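Local atomic coordinates of scyllo-inosose 3-dehydrogenase (Thermotoga maritima, PDB entry 3IP1), a protein that catalyses the NAD(+)-dependent oxidation of scyllo-inosose to 3-dehydro-scyllo-inosose, probably as a step in myo-inositol breakdown, and binds two zinc ions per subunit. Residues 194-208 and 339-353. Residues are numbered along the deposited sequence; the frame is centred on the assembly and turned at random.
Sequences VEPTSVAYNAVIVRG and VGSQGHSGHGTFPRV. With CD (cadmium ion), chain F.
Glu195, near the start of helix 194-207, meets both His344 and Phe350 of segment 339-353, which begins in strand 337-340, outermost in this chain's parallel sheet. Its CB lies 4.0 Å from CZ of Phe350. With CG anti to the backbone N (chi1 -167°), the chain then passes over one face of the His344 imidazole, CG standing 3.8 Å from the ring centroid in a CH-pi contact. A bend at chi2 turns the carboxylate steeply to that ring: OE2 approaches His344 ND1 at 3.0 Å with an angle too poor for a hydrogen bond, while OE1 binds the cadmium ion at 2.7 Å, together with His97, Glu98 and a water. His344 NE2 is held by backbone nitrogens of Glu129 and Met130.

Beside it, Val194 CG1 lies over one face of the Phe350 ring in a CH-pi contact, 3.7 Å from its centroid. Farther along, Thr349 and Val353 fit as knobs into holes on helix 194-207, Val353 among Val194, Thr197, Ser198 and Tyr201. One water joins Asn202 ND2 and Val199 O to Ser341 OG and Gly343 O. At the C-terminal end, Arg207 NE donates to Gly340 O (2.7 Å), and NH2 also reaches Gln337 of the second subunit.

The helix thus links strand 337-340 of the Rossmann-type domain, whose sheet continues into the second subunit, to the cadmium-occupied first zinc site, probably the catalytic one, as in zinc-containing alcohol dehydrogenases.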
loop_
_atom_site.group_PDB
_atom_site.type_symbol
_atom_site.label_atom_id
_atom_site.label_comp_id
_atom_site.label_asym_id
_atom_site.label_seq_id
_atom_site.Cartn_x
_atom_site.Cartn_y
_atom_site.Cartn_z
ATOM N N VAL A 194 -6.670 -25.492 -8.894
ATOM C CA VAL A 194 -6.842 -24.048 -8.646
ATOM C C VAL A 194 -6.765 -23.737 -7.145
ATOM O O VAL A 194 -6.134 -22.756 -6.723
ATOM C CB VAL A 194 -8.164 -23.497 -9.244
ATOM C CG1 VAL A 194 -8.418 -22.027 -8.774
ATOM C CG2 VAL A 194 -8.137 -23.603 -10.769
ATOM N N GLU A 195 -7.394 -24.584 -6.343
ATOM C CA GLU A 195 -7.391 -24.395 -4.897
ATOM C C GLU A 195 -5.973 -24.378 -4.289
ATOM O O GLU A 195 -5.596 -23.391 -3.655
ATOM C CB GLU A 195 -8.333 -25.405 -4.210
ATOM C CG GLU A 195 -8.651 -25.118 -2.739
ATOM C CD GLU A 195 -7.663 -25.729 -1.758
ATOM O OE1 GLU A 195 -6.839 -26.574 -2.146
ATOM O OE2 GLU A 195 -7.708 -25.358 -0.564
ATOM N N PRO A 196 -5.178 -25.451 -4.470
ATOM C CA PRO A 196 -3.818 -25.348 -3.893
ATOM C C PRO A 196 -2.968 -24.231 -4.535
ATOM O O PRO A 196 -2.086 -23.663 -3.874
ATOM C CB PRO A 196 -3.198 -26.728 -4.177
ATOM C CG PRO A 196 -4.032 -27.319 -5.300
ATOM C CD PRO A 196 -5.429 -26.789 -5.055
ATOM N N THR A 197 -3.213 -23.921 -5.806
ATOM C CA THR A 197 -2.436 -22.875 -6.474
ATOM C C THR A 197 -2.806 -21.520 -5.864
ATOM O O THR A 197 -1.942 -20.641 -5.711
ATOM C CB THR A 197 -2.638 -22.886 -8.030
ATOM O OG1 THR A 197 -2.256 -24.176 -8.556
ATOM C CG2 THR A 197 -1.791 -21.779 -8.720
ATOM N N SER A 198 -4.082 -21.390 -5.476
ATOM C CA SER A 198 -4.608 -20.164 -4.863
ATOM C C SER A 198 -4.141 -19.978 -3.434
ATOM O O SER A 198 -4.033 -18.844 -2.963
ATOM C CB SER A 198 -6.148 -20.156 -4.919
ATOM O OG SER A 198 -6.593 -20.099 -6.270
ATOM N N VAL A 199 -3.886 -21.083 -2.732
ATOM C CA VAL A 199 -3.243 -21.013 -1.421
ATOM C C VAL A 199 -1.863 -20.342 -1.560
ATOM O O VAL A 199 -1.549 -19.412 -0.813
ATOM C CB VAL A 199 -3.099 -22.421 -0.769
ATOM C CG1 VAL A 199 -2.153 -22.375 0.438
ATOM C CG2 VAL A 199 -4.484 -22.992 -0.358
ATOM N N ALA A 200 -1.047 -20.833 -2.494
ATOM C CA ALA A 200 0.256 -20.249 -2.804
ATOM C C ALA A 200 0.103 -18.793 -3.251
ATOM O O ALA A 200 0.836 -17.909 -2.808
ATOM C CB ALA A 200 0.953 -21.056 -3.906
ATOM N N TYR A 201 -0.865 -18.555 -4.127
ATOM C CA TYR A 201 -1.085 -17.208 -4.650
ATOM C C TYR A 201 -1.419 -16.230 -3.524
ATOM O O TYR A 201 -0.834 -15.162 -3.459
ATOM C CB TYR A 201 -2.187 -17.223 -5.714
ATOM C CG TYR A 201 -2.307 -15.962 -6.549
ATOM C CD1 TYR A 201 -2.865 -14.796 -6.015
ATOM C CD2 TYR A 201 -1.910 -15.950 -7.899
ATOM C CE1 TYR A 201 -3.000 -13.627 -6.793
ATOM C CE2 TYR A 201 -2.052 -14.811 -8.684
ATOM C CZ TYR A 201 -2.594 -13.644 -8.120
ATOM O OH TYR A 201 -2.734 -12.502 -8.879
ATOM N N ASN A 202 -2.350 -16.612 -2.651
ATOM C CA ASN A 202 -2.720 -15.793 -1.491
ATOM C C ASN A 202 -1.494 -15.527 -0.612
ATOM O O ASN A 202 -1.291 -14.424 -0.111
ATOM C CB ASN A 202 -3.811 -16.495 -0.673
ATOM C CG ASN A 202 -4.309 -15.654 0.513
ATOM O OD1 ASN A 202 -4.916 -14.599 0.334
ATOM N ND2 ASN A 202 -4.086 -16.152 1.732
ATOM N N ALA A 203 -0.659 -16.545 -0.455
ATOM C CA ALA A 203 0.502 -16.429 0.387
ATOM C C ALA A 203 1.540 -15.473 -0.182
ATOM O O ALA A 203 2.067 -14.655 0.554
ATOM C CB ALA A 203 1.100 -17.809 0.659
ATOM N N VAL A 204 1.821 -15.547 -1.481
ATOM C CA VAL A 204 2.914 -14.728 -2.041
ATOM C C VAL A 204 2.535 -13.361 -2.653
ATOM O O VAL A 204 3.357 -12.424 -2.633
ATOM C CB VAL A 204 3.827 -15.510 -3.036
ATOM C CG1 VAL A 204 4.450 -16.711 -2.337
ATOM C CG2 VAL A 204 3.076 -15.948 -4.285
ATOM N N ILE A 205 1.316 -13.265 -3.189
ATOM C CA ILE A 205 0.850 -12.051 -3.869
ATOM C C ILE A 205 0.045 -11.196 -2.898
ATOM O O ILE A 205 0.365 -10.021 -2.700
ATOM C CB ILE A 205 -0.015 -12.380 -5.135
ATOM C CG1 ILE A 205 0.771 -13.210 -6.154
ATOM C CG2 ILE A 205 -0.582 -11.088 -5.790
ATOM C CD1 ILE A 205 2.133 -12.676 -6.515
ATOM N N VAL A 206 -0.985 -11.794 -2.289
ATOM C CA VAL A 206 -1.883 -11.068 -1.394
ATOM C C VAL A 206 -1.279 -10.763 -0.011
ATOM O O VAL A 206 -1.219 -9.605 0.386
ATOM C CB VAL A 206 -3.240 -11.799 -1.210
ATOM C CG1 VAL A 206 -4.209 -10.935 -0.372
ATOM C CG2 VAL A 206 -3.866 -12.133 -2.589
ATOM N N ARG A 207 -0.886 -11.798 0.738
ATOM C CA ARG A 207 -0.272 -11.617 2.054
ATOM C C ARG A 207 1.179 -11.154 1.977
ATOM O O ARG A 207 1.579 -10.242 2.687
ATOM C CB ARG A 207 -0.348 -12.928 2.864
ATOM C CG ARG A 207 -1.759 -13.301 3.293
ATOM C CD ARG A 207 -2.341 -12.225 4.202
ATOM N NE ARG A 207 -1.744 -12.304 5.536
ATOM C CZ ARG A 207 -1.382 -11.262 6.272
ATOM N NH1 ARG A 207 -1.540 -10.028 5.824
ATOM N NH2 ARG A 207 -0.874 -11.463 7.477
ATOM N N GLY A 208 1.971 -11.816 1.133
ATOM C CA GLY A 208 3.379 -11.501 0.969
ATOM C C GLY A 208 3.625 -10.150 0.348
ATOM O O GLY A 208 4.713 -9.588 0.494
ATOM N N VAL A 339 4.971 -12.194 7.584
ATOM C CA VAL A 339 3.518 -12.291 7.463
ATOM C C VAL A 339 3.093 -13.760 7.532
ATOM O O VAL A 339 3.757 -14.657 7.001
ATOM C CB VAL A 339 2.961 -11.620 6.145
ATOM C CG1 VAL A 339 3.373 -10.144 6.051
ATOM C CG2 VAL A 339 3.433 -12.354 4.897
ATOM N N GLY A 340 1.985 -14.013 8.204
ATOM C CA GLY A 340 1.385 -15.316 8.142
ATOM C C GLY A 340 0.320 -15.307 7.063
ATOM O O GLY A 340 -0.249 -14.259 6.739
ATOM N N SER A 341 0.035 -16.480 6.516
ATOM C CA SER A 341 -0.979 -16.617 5.479
ATOM C C SER A 341 -1.785 -17.885 5.701
ATOM O O SER A 341 -1.244 -18.885 6.189
ATOM C CB SER A 341 -0.305 -16.684 4.110
ATOM O OG SER A 341 -1.271 -16.767 3.081
ATOM N N GLN A 342 -3.064 -17.850 5.337
ATOM C CA GLN A 342 -3.890 -19.066 5.294
ATOM C C GLN A 342 -5.033 -18.880 4.289
ATOM O O GLN A 342 -5.486 -17.738 4.057
ATOM C CB GLN A 342 -4.453 -19.427 6.677
ATOM C CG GLN A 342 -5.756 -18.697 7.048
ATOM C CD GLN A 342 -6.347 -19.138 8.388
ATOM O OE1 GLN A 342 -5.782 -19.981 9.077
ATOM N NE2 GLN A 342 -7.492 -18.554 8.761
ATOM N N GLY A 343 -5.478 -19.983 3.684
ATOM C CA GLY A 343 -6.672 -19.945 2.833
ATOM C C GLY A 343 -6.418 -19.517 1.397
ATOM O O GLY A 343 -5.257 -19.374 0.954
ATOM N N HIS A 344 -7.507 -19.306 0.660
ATOM C CA HIS A 344 -7.413 -19.111 -0.783
ATOM C C HIS A 344 -8.600 -18.281 -1.291
ATOM O O HIS A 344 -8.717 -18.040 -2.484
ATOM C CB HIS A 344 -7.421 -20.486 -1.446
ATOM C CG HIS A 344 -8.563 -21.341 -0.997
ATOM N ND1 HIS A 344 -8.400 -22.433 -0.170
ATOM C CD2 HIS A 344 -9.897 -21.235 -1.222
ATOM C CE1 HIS A 344 -9.582 -22.971 0.081
ATOM N NE2 HIS A 344 -10.507 -22.269 -0.552
ATOM N N SER A 345 -9.477 -17.874 -0.382
ATOM C CA SER A 345 -10.707 -17.136 -0.744
ATOM C C SER A 345 -10.457 -15.634 -0.831
ATOM O O SER A 345 -9.418 -15.154 -0.383
ATOM C CB SER A 345 -11.830 -17.435 0.279
ATOM O OG SER A 345 -12.133 -18.830 0.280
ATOM N N GLY A 346 -11.401 -14.916 -1.437
ATOM C CA GLY A 346 -11.383 -13.463 -1.500
ATOM C C GLY A 346 -10.370 -12.889 -2.465
ATOM O O GLY A 346 -9.610 -13.642 -3.098
ATOM N N HIS A 347 -10.376 -11.553 -2.581
ATOM C CA HIS A 347 -9.321 -10.780 -3.296
ATOM C C HIS A 347 -9.234 -11.048 -4.792
ATOM O O HIS A 347 -8.382 -10.496 -5.461
ATOM C CB HIS A 347 -7.939 -10.999 -2.627
ATOM C CG HIS A 347 -7.971 -10.816 -1.140
ATOM N ND1 HIS A 347 -8.037 -9.572 -0.547
ATOM C CD2 HIS A 347 -8.026 -11.719 -0.132
ATOM C CE1 HIS A 347 -8.096 -9.715 0.766
ATOM N NE2 HIS A 347 -8.089 -11.008 1.045
ATOM N N GLY A 348 -10.110 -11.907 -5.305
ATOM C CA GLY A 348 -10.108 -12.284 -6.706
ATOM C C GLY A 348 -8.926 -13.179 -7.020
ATOM O O GLY A 348 -8.407 -13.167 -8.131
ATOM N N THR A 349 -8.501 -13.949 -6.029
ATOM C CA THR A 349 -7.385 -14.864 -6.226
ATOM C C THR A 349 -7.746 -15.998 -7.176
ATOM O O THR A 349 -7.029 -16.223 -8.156
ATOM C CB THR A 349 -6.866 -15.384 -4.883
ATOM O OG1 THR A 349 -6.227 -14.298 -4.192
ATOM C CG2 THR A 349 -5.888 -16.552 -5.065
ATOM N N PHE A 350 -8.857 -16.692 -6.897
ATOM C CA PHE A 350 -9.322 -17.783 -7.771
ATOM C C PHE A 350 -9.380 -17.374 -9.237
ATOM O O PHE A 350 -8.789 -18.050 -10.053
ATOM C CB PHE A 350 -10.684 -18.371 -7.325
ATOM C CG PHE A 350 -10.587 -19.710 -6.621
ATOM C CD1 PHE A 350 -9.778 -19.871 -5.485
ATOM C CD2 PHE A 350 -11.323 -20.802 -7.074
ATOM C CE1 PHE A 350 -9.701 -21.093 -4.815
ATOM C CE2 PHE A 350 -11.251 -22.048 -6.414
ATOM C CZ PHE A 350 -10.438 -22.194 -5.288
ATOM N N PRO A 351 -10.081 -16.269 -9.580
ATOM C CA PRO A 351 -10.202 -16.030 -11.020
ATOM C C PRO A 351 -8.902 -15.595 -11.666
ATOM O O PRO A 351 -8.676 -15.882 -12.836
ATOM C CB PRO A 351 -11.282 -14.941 -11.122
ATOM C CG PRO A 351 -11.349 -14.307 -9.768
ATOM C CD PRO A 351 -10.980 -15.393 -8.797
ATOM N N ARG A 352 -8.030 -14.937 -10.913
ATOM C CA ARG A 352 -6.740 -14.593 -11.485
ATOM C C ARG A 352 -5.874 -15.838 -11.664
ATOM O O ARG A 352 -5.126 -15.926 -12.631
ATOM C CB ARG A 352 -5.988 -13.557 -10.631
ATOM C CG ARG A 352 -6.464 -12.111 -10.784
ATOM C CD ARG A 352 -5.642 -11.216 -9.850
ATOM N NE ARG A 352 -6.069 -9.818 -9.821
ATOM C CZ ARG A 352 -6.854 -9.287 -8.887
ATOM N NH1 ARG A 352 -7.345 -10.032 -7.892
ATOM N NH2 ARG A 352 -7.162 -8.004 -8.949
ATOM N N VAL A 353 -5.949 -16.781 -10.725
ATOM C CA VAL A 353 -5.227 -18.054 -10.892
ATOM C C VAL A 353 -5.726 -18.775 -12.155
ATOM O O VAL A 353 -4.940 -19.332 -12.908
ATOM C CB VAL A 353 -5.336 -18.978 -9.662
ATOM C CG1 VAL A 353 -4.876 -20.427 -10.031
ATOM C CG2 VAL A 353 -4.518 -18.401 -8.503
HETATM CD CD CD F . -5.872 -28.379 -0.380
HETATM O O HOH W 1 -2.420 -18.806 1.845
HETATM O O HOH W 2 -6.949 -14.697 -1.752
HETATM O O HOH W 3 -3.985 -26.975 -0.530
#